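Local structure of elongation factor G (2DY1) at residues T11-G16 with E96-A101; R75-D80 with A344-G349. The protein binds GTP and magnesium and, as a member of the elongation factor G family, probably acts as a GTPase in the translocation step of protein synthesis. All blocks are in the same frame, centred on the assembly; numbering follows the deposited sequence.

Interaction 1: residues T11-G16 with E96-A101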
ATOM      1  N   THR A  11     -22.664  -1.331  -1.116  1.00  9.59           N
ATOM      2  CA  THR A  11     -21.410  -0.733  -0.647  1.00  8.33           C
ATOM      3  C   THR A  11     -20.472  -0.931  -1.842  1.00 12.66           C
ATOM      4  O   THR A  11     -20.205  -2.065  -2.257  1.00 10.14           O
ATOM      5  CB  THR A  11     -20.809  -1.440   0.568  1.00 10.90           C
ATOM      6  OG1 THR A  11     -21.826  -1.607   1.570  1.00 12.70           O
ATOM      7  CG2 THR A  11     -19.696  -0.569   1.167  1.00 11.12           C
ATOM      8  N   VAL A  12     -19.906   0.165  -2.334  1.00  9.25           N
ATOM      9  CA  VAL A  12     -19.097   0.110  -3.552  1.00 10.12           C
ATOM     10  C   VAL A  12     -17.824   0.925  -3.415  1.00  9.50           C
ATOM     11  O   VAL A  12     -17.890   2.064  -2.946  1.00  9.84           O
ATOM     12  CB  VAL A  12     -19.931   0.694  -4.743  1.00  9.61           C
ATOM     13  CG1 VAL A  12     -19.120   0.678  -6.043  1.00 13.81           C
ATOM     14  CG2 VAL A  12     -21.243  -0.103  -4.917  1.00 15.02           C
ATOM     15  N   ALA A  13     -16.680   0.352  -3.814  1.00  9.34           N
ATOM     16  CA  ALA A  13     -15.410   1.105  -3.781  1.00  7.82           C
ATOM     17  C   ALA A  13     -15.173   1.623  -5.192  1.00  9.08           C
ATOM     18  O   ALA A  13     -15.226   0.847  -6.139  1.00 10.39           O
ATOM     19  CB  ALA A  13     -14.259   0.210  -3.390  1.00 10.00           C
ATOM     20  N   LEU A  14     -14.900   2.920  -5.311  1.00  6.99           N
ATOM     21  CA  LEU A  14     -14.652   3.565  -6.608  1.00  8.36           C
ATOM     22  C   LEU A  14     -13.127   3.687  -6.680  1.00  9.09           C
ATOM     23  O   LEU A  14     -12.491   4.438  -5.901  1.00  9.31           O
ATOM     24  CB  LEU A  14     -15.330   4.937  -6.620  1.00 10.28           C
ATOM     25  CG  LEU A  14     -15.019   5.869  -7.788  1.00 10.46           C
ATOM     26  CD1 LEU A  14     -15.332   5.194  -9.123  1.00 12.72           C
ATOM     27  CD2 LEU A  14     -15.875   7.106  -7.614  1.00 10.16           C
ATOM     28  N   VAL A  15     -12.540   2.955  -7.624  1.00  8.52           N
ATOM     29  CA  VAL A  15     -11.089   2.886  -7.771  1.00  7.48           C
ATOM     30  C   VAL A  15     -10.707   3.141  -9.212  1.00  7.95           C
ATOM     31  O   VAL A  15     -11.572   3.212 -10.086  1.00 10.56           O
ATOM     32  CB  VAL A  15     -10.572   1.497  -7.359  1.00  7.36           C
ATOM     33  CG1 VAL A  15     -10.815   1.285  -5.858  1.00 10.76           C
ATOM     34  CG2 VAL A  15     -11.323   0.380  -8.141  1.00 10.16           C
ATOM     35  N   GLY A  16      -9.416   3.300  -9.450  1.00  9.15           N
ATOM     36  CA  GLY A  16      -8.961   3.542 -10.814  1.00  9.60           C
ATOM     37  C   GLY A  16      -7.683   4.363 -10.796  1.00 10.76           C
ATOM     38  O   GLY A  16      -7.302   4.900  -9.766  1.00 12.70           O
ATOM     39  N   GLU A  96     -11.534  -3.718   0.603  1.00 11.20           N
ATOM     40  CA  GLU A  96     -11.882  -4.655   1.690  1.00 11.64           C
ATOM     41  C   GLU A  96     -13.260  -4.354   2.247  1.00 13.48           C
ATOM     42  O   GLU A  96     -14.021  -5.263   2.617  1.00 13.76           O
ATOM     43  CB  GLU A  96     -10.937  -4.486   2.871  1.00 16.12           C
ATOM     44  CG  GLU A  96      -9.715  -5.286   2.903  1.00 29.01           C
ATOM     45  CD  GLU A  96      -9.184  -5.332   4.323  1.00 23.39           C
ATOM     46  OE1 GLU A  96      -8.126  -5.916   4.534  1.00 20.49           O
ATOM     47  OE2 GLU A  96      -9.850  -4.785   5.237  1.00 30.13           O
ATOM     48  N   ALA A  97     -13.563  -3.061   2.347  1.00  9.74           N
ATOM     49  CA  ALA A  97     -14.805  -2.573   2.901  1.00  8.72           C
ATOM     50  C   ALA A  97     -16.025  -2.670   2.022  1.00  8.85           C
ATOM     51  O   ALA A  97     -17.128  -2.542   2.512  1.00 11.88           O
ATOM     52  CB  ALA A  97     -14.626  -1.099   3.317  1.00 10.26           C
ATOM     53  N   ALA A  98     -15.834  -2.886   0.723  1.00 10.81           N
ATOM     54  CA  ALA A  98     -16.965  -2.891  -0.207  1.00  9.39           C
ATOM     55  C   ALA A  98     -17.333  -4.275  -0.694  1.00  8.74           C
ATOM     56  O   ALA A  98     -16.562  -5.203  -0.517  1.00  9.66           O
ATOM     57  CB  ALA A  98     -16.625  -2.010  -1.409  1.00 11.62           C
ATOM     58  N   ASP A  99     -18.502  -4.374  -1.326  1.00  8.89           N
ATOM     59  CA  ASP A  99     -18.953  -5.644  -1.873  1.00  9.20           C
ATOM     60  C   ASP A  99     -18.799  -5.681  -3.398  1.00 12.55           C
ATOM     61  O   ASP A  99     -19.115  -6.699  -4.035  1.00 12.34           O
ATOM     62  CB  ASP A  99     -20.419  -5.911  -1.492  1.00 10.53           C
ATOM     63  CG  ASP A  99     -20.625  -5.990   0.010  1.00  8.82           C
ATOM     64  OD1 ASP A  99     -19.668  -6.344   0.726  1.00 11.04           O
ATOM     65  OD2 ASP A  99     -21.760  -5.700   0.469  1.00 12.12           O
ATOM     66  N   ALA A 100     -18.310  -4.587  -3.985  1.00  9.81           N
ATOM     67  CA  ALA A 100     -18.099  -4.517  -5.440  1.00 10.80           C
ATOM     68  C   ALA A 100     -17.179  -3.344  -5.715  1.00  9.54           C
ATOM     69  O   ALA A 100     -17.079  -2.425  -4.894  1.00 10.35           O
ATOM     70  CB  ALA A 100     -19.418  -4.310  -6.172  1.00 13.44           C
ATOM     71  N   ALA A 101     -16.510  -3.388  -6.868  1.00 10.51           N
ATOM     72  CA  ALA A 101     -15.614  -2.310  -7.259  1.00  9.16           C
ATOM     73  C   ALA A 101     -16.141  -1.621  -8.515  1.00 11.76           C
ATOM     74  O   ALA A 101     -16.527  -2.285  -9.470  1.00 13.48           O
ATOM     75  CB  ALA A 101     -14.235  -2.868  -7.540  1.00 10.77           C
TER
HETATM   76  O   HOH W   1     -23.281  -4.184  -1.214  1.00 10.77           O

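Interaction 2: residues R75-D80 with A344-G349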
ATOM      1  N   ARG A  75     -29.859   3.143  -0.840  1.00 12.12           N
ATOM      2  CA  ARG A  75     -28.616   3.728  -0.367  1.00 10.16           C
ATOM      3  C   ARG A  75     -27.408   3.073  -1.004  1.00 16.90           C
ATOM      4  O   ARG A  75     -27.330   1.845  -1.125  1.00 15.82           O
ATOM      5  CB  ARG A  75     -28.513   3.571   1.155  1.00 14.13           C
ATOM      6  CG  ARG A  75     -29.507   4.437   1.928  1.00 17.33           C
ATOM      7  CD  ARG A  75     -29.408   4.136   3.414  1.00 25.51           C
ATOM      8  NE  ARG A  75     -30.109   5.108   4.253  1.00 40.30           N
ATOM      9  CZ  ARG A  75     -31.431   5.248   4.313  1.00 43.13           C
ATOM     10  NH1 ARG A  75     -32.223   4.476   3.579  1.00 47.35           N
ATOM     11  NH2 ARG A  75     -31.960   6.166   5.112  1.00 49.98           N
ATOM     12  N   VAL A  76     -26.478   3.898  -1.463  1.00 10.62           N
ATOM     13  CA  VAL A  76     -25.246   3.363  -1.999  1.00  9.41           C
ATOM     14  C   VAL A  76     -24.146   4.030  -1.210  1.00 12.09           C
ATOM     15  O   VAL A  76     -24.010   5.251  -1.260  1.00 12.03           O
ATOM     16  CB  VAL A  76     -25.073   3.666  -3.502  1.00 10.77           C
ATOM     17  CG1 VAL A  76     -23.689   3.228  -3.964  1.00 12.38           C
ATOM     18  CG2 VAL A  76     -26.170   2.938  -4.285  1.00 12.93           C
ATOM     19  N   PHE A  77     -23.398   3.237  -0.438  1.00 10.08           N
ATOM     20  CA  PHE A  77     -22.281   3.814   0.312  1.00 10.00           C
ATOM     21  C   PHE A  77     -21.107   3.691  -0.628  1.00 11.13           C
ATOM     22  O   PHE A  77     -20.565   2.606  -0.816  1.00 10.80           O
ATOM     23  CB  PHE A  77     -22.067   3.061   1.625  1.00  9.67           C
ATOM     24  CG  PHE A  77     -23.150   3.334   2.635  1.00  9.67           C
ATOM     25  CD1 PHE A  77     -24.348   2.633   2.582  1.00 13.64           C
ATOM     26  CD2 PHE A  77     -23.015   4.361   3.571  1.00 11.10           C
ATOM     27  CE1 PHE A  77     -25.416   2.951   3.431  1.00 11.99           C
ATOM     28  CE2 PHE A  77     -24.077   4.687   4.428  1.00 13.65           C
ATOM     29  CZ  PHE A  77     -25.278   3.986   4.355  1.00 10.48           C
ATOM     30  N   LEU A  78     -20.710   4.830  -1.205  1.00 10.12           N
ATOM     31  CA  LEU A  78     -19.636   4.874  -2.198  1.00  8.62           C
ATOM     32  C   LEU A  78     -18.344   5.318  -1.537  1.00  9.50           C
ATOM     33  O   LEU A  78     -18.309   6.348  -0.876  1.00 10.51           O
ATOM     34  CB  LEU A  78     -20.016   5.858  -3.320  1.00  9.56           C
ATOM     35  CG  LEU A  78     -19.089   5.941  -4.541  1.00 10.62           C
ATOM     36  CD1 LEU A  78     -19.123   4.612  -5.315  1.00 13.07           C
ATOM     37  CD2 LEU A  78     -19.546   7.099  -5.447  1.00 14.18           C
ATOM     38  N   LEU A  79     -17.292   4.529  -1.714  1.00  9.40           N
ATOM     39  CA  LEU A  79     -15.994   4.870  -1.117  1.00  9.00           C
ATOM     40  C   LEU A  79     -15.112   5.402  -2.248  1.00 10.46           C
ATOM     41  O   LEU A  79     -14.692   4.645  -3.117  1.00 11.35           O
ATOM     42  CB  LEU A  79     -15.374   3.630  -0.479  1.00 10.39           C
ATOM     43  CG  LEU A  79     -16.358   2.872   0.430  1.00 13.56           C
ATOM     44  CD1 LEU A  79     -15.663   1.672   1.069  1.00 14.04           C
ATOM     45  CD2 LEU A  79     -16.883   3.807   1.520  1.00 17.66           C
ATOM     46  N   ASP A  80     -14.833   6.713  -2.213  1.00  8.34           N
ATOM     47  CA  ASP A  80     -14.037   7.387  -3.263  1.00  8.78           C
ATOM     48  C   ASP A  80     -12.578   7.229  -2.840  1.00  9.52           C
ATOM     49  O   ASP A  80     -12.082   7.929  -1.952  1.00 10.35           O
ATOM     50  CB  ASP A  80     -14.475   8.869  -3.346  1.00  8.52           C
ATOM     51  CG  ASP A  80     -13.669   9.670  -4.348  1.00 10.05           C
ATOM     52  OD1 ASP A  80     -13.067   9.043  -5.231  1.00 10.19           O
ATOM     53  OD2 ASP A  80     -13.649  10.928  -4.239  1.00 10.56           O
ATOM     54  N   ALA A 344     -26.890  -3.753   7.225  1.00 12.39           N
ATOM     55  CA  ALA A 344     -25.706  -4.254   6.518  1.00 11.47           C
ATOM     56  C   ALA A 344     -25.524  -3.421   5.245  1.00 11.56           C
ATOM     57  O   ALA A 344     -26.486  -3.148   4.520  1.00 13.29           O
ATOM     58  CB  ALA A 344     -25.885  -5.739   6.166  1.00 13.53           C
ATOM     59  N   GLY A 345     -24.271  -3.030   4.992  1.00 12.78           N
ATOM     60  CA  GLY A 345     -23.962  -2.195   3.839  1.00 13.17           C
ATOM     61  C   GLY A 345     -23.559  -0.797   4.303  1.00 13.78           C
ATOM     62  O   GLY A 345     -22.831  -0.080   3.614  1.00 12.33           O
ATOM     63  N   PHE A 346     -24.043  -0.402   5.473  1.00  9.62           N
ATOM     64  CA  PHE A 346     -23.683   0.909   6.010  1.00 11.43           C
ATOM     65  C   PHE A 346     -22.209   0.984   6.354  1.00  9.33           C
ATOM     66  O   PHE A 346     -21.550  -0.020   6.666  1.00 10.30           O
ATOM     67  CB  PHE A 346     -24.437   1.196   7.324  1.00 10.08           C
ATOM     68  CG  PHE A 346     -25.751   1.890   7.151  1.00 10.10           C
ATOM     69  CD1 PHE A 346     -26.742   1.346   6.340  1.00 11.91           C
ATOM     70  CD2 PHE A 346     -26.003   3.105   7.807  1.00 10.82           C
ATOM     71  CE1 PHE A 346     -27.964   1.992   6.177  1.00 10.16           C
ATOM     72  CE2 PHE A 346     -27.225   3.766   7.649  1.00 12.23           C
ATOM     73  CZ  PHE A 346     -28.211   3.211   6.833  1.00 13.59           C
ATOM     74  N   VAL A 347     -21.700   2.214   6.282  1.00 11.04           N
ATOM     75  CA  VAL A 347     -20.366   2.518   6.734  1.00 11.79           C
ATOM     76  C   VAL A 347     -20.647   3.538   7.825  1.00  9.96           C
ATOM     77  O   VAL A 347     -21.412   4.481   7.629  1.00 13.29           O
ATOM     78  CB  VAL A 347     -19.493   3.151   5.642  1.00 12.26           C
ATOM     79  CG1 VAL A 347     -18.229   3.743   6.282  1.00 13.47           C
ATOM     80  CG2 VAL A 347     -19.110   2.069   4.625  1.00 14.09           C
ATOM     81  N   LEU A 348     -20.079   3.299   9.000  1.00 12.35           N
ATOM     82  CA  LEU A 348     -20.269   4.196  10.125  1.00 11.07           C
ATOM     83  C   LEU A 348     -18.984   4.884  10.510  1.00 12.92           C
ATOM     84  O   LEU A 348     -17.900   4.336  10.318  1.00 14.86           O
ATOM     85  CB  LEU A 348     -20.752   3.411  11.342  1.00 13.27           C
ATOM     86  CG  LEU A 348     -22.098   2.694  11.179  1.00 16.25           C
ATOM     87  CD1 LEU A 348     -22.367   1.884  12.447  1.00 25.86           C
ATOM     88  CD2 LEU A 348     -23.210   3.687  10.954  1.00 19.32           C
ATOM     89  N   GLY A 349     -19.109   6.089  11.060  1.00 10.54           N
ATOM     90  CA  GLY A 349     -17.937   6.795  11.551  1.00 13.04           C
ATOM     91  C   GLY A 349     -18.116   6.804  13.060  1.00 12.84           C
ATOM     92  O   GLY A 349     -19.137   7.298  13.541  1.00 17.53           O
TER

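Interaction 1: residues T11-G16 with E96-A101
Thr-11 and Asp-99 meet where the strand 9-16 comes alongside the turn that follows helix 88-97. The carbonyl O of Thr-11 takes the amide of Asp-99 at 3.0 Å, with the donor lying above the carbonyl plane. Two residues further on, the amide of Ala-13 reaches the O of Ala-100, also at 3.0 Å, this time in the plane of the carbonyl and nearly straight (169° at the hydrogen). That same oxygen receives a CA-H...O contact from Val-12, and the O of Ala-13 has another from the CA of Ala-101, 3.4 Å away. The amide of Thr-11 is satisfied through a water, which it meets at 2.9 Å and which also lies within hydrogen-bonding distance of OD2 of Asp-99. The Asp-99 carboxylate is further engaged by salt bridges from Arg-278 to OD1 and from Arg-304 to OD2, so its negative charge is probably compensated by the two arginines. OG1 of Thr-11, anti to the carbonyl carbon (chi1 -49°), bonds to the O of Gly-345, while CG2 rests on the backbone of Ala-97 and Ala-98. Small side chains allow close approach: CB of Ala-98 lies 3.4 Å from the N of Ala-13 and 3.8 Å from its CB. Parallel pairing of strand 9-16 with strand 100-106, which follows helix 88-97, is part of the central sheet of the P-loop GTPase domain, whose GTP-binding loop follows strand 9-16.

Interaction 2: residues R75-D80 with A344-G349
Arg-75 opens the contact by setting CD and NE against CZ of Phe-346. Its chain is extended from CG to NE, and both CD and NE come to 3.7 Å from CZ of Phe-346. The guanidinium and ring planes are 22° apart, but the approach is oblique.

Phe-77, two residues along the strand, carries most of the contact. With CG anti to the carbonyl carbon (chi1 -72°), its ring passes beneath the backbone of Phe-346, whose CA lies 3.8 Å from the ring centroid, almost on the normal, in a CH-pi contact. The amide N of Val-347 sits over the same face, nearer the rim. The O of Gly-345 approaches CD1 obliquely from that same side, at 3.3 Å. CZ of Phe-77 in turn lies over the centre of the Phe-346 ring, 3.4 Å above its plane; the two ring planes are inclined at 43°. An alanine here would probably strip the Phe-346 ring of the CZ that covers the centre of one face and open a gap beside the backbone of Phe-346 and Val-347.

Leu-79 makes a looser contact, its CD2 reaching CG2 of Val-347 at 4.2 Å. Val-66, on the neighbouring strand 65-71, touches both of these side chains.

Between the two segments the contact is therefore mainly apolar, with backbone N and O atoms lying against the Phe-77 ring: it joins the GTP-binding domain to domain 2 without direct hydrogen bonds to fix the pairing, and the O of Gly-345 is instead hydrogen-bonded to OG1 of Thr-11.

In the fold
Interactions 1 and 2 have their centres 10 Å apart and share the sheet of the GTP-binding domain, where strands 9-16 and 74-80 are parallel neighbours. The amide of Leu-14 lies 2.8 Å from the O of Leu-79, a probable hydrogen bond between them, and CB of Ala-97 packs on CD1 of Leu-79 at 3.7 Å. Interaction 1 also reaches domain 2 through OG1 of Thr-11, 2.7 Å from the O of Gly-345. The nearest atoms of the Val-15 side chain are about 9 Å from GTP, and those of Leu-79 about 11 Å from the magnesium ion. OD2 of Asp-80 bonds to OG1 of Thr-23, a magnesium ligand, so the shared sheet joins the nucleotide site to domain 2.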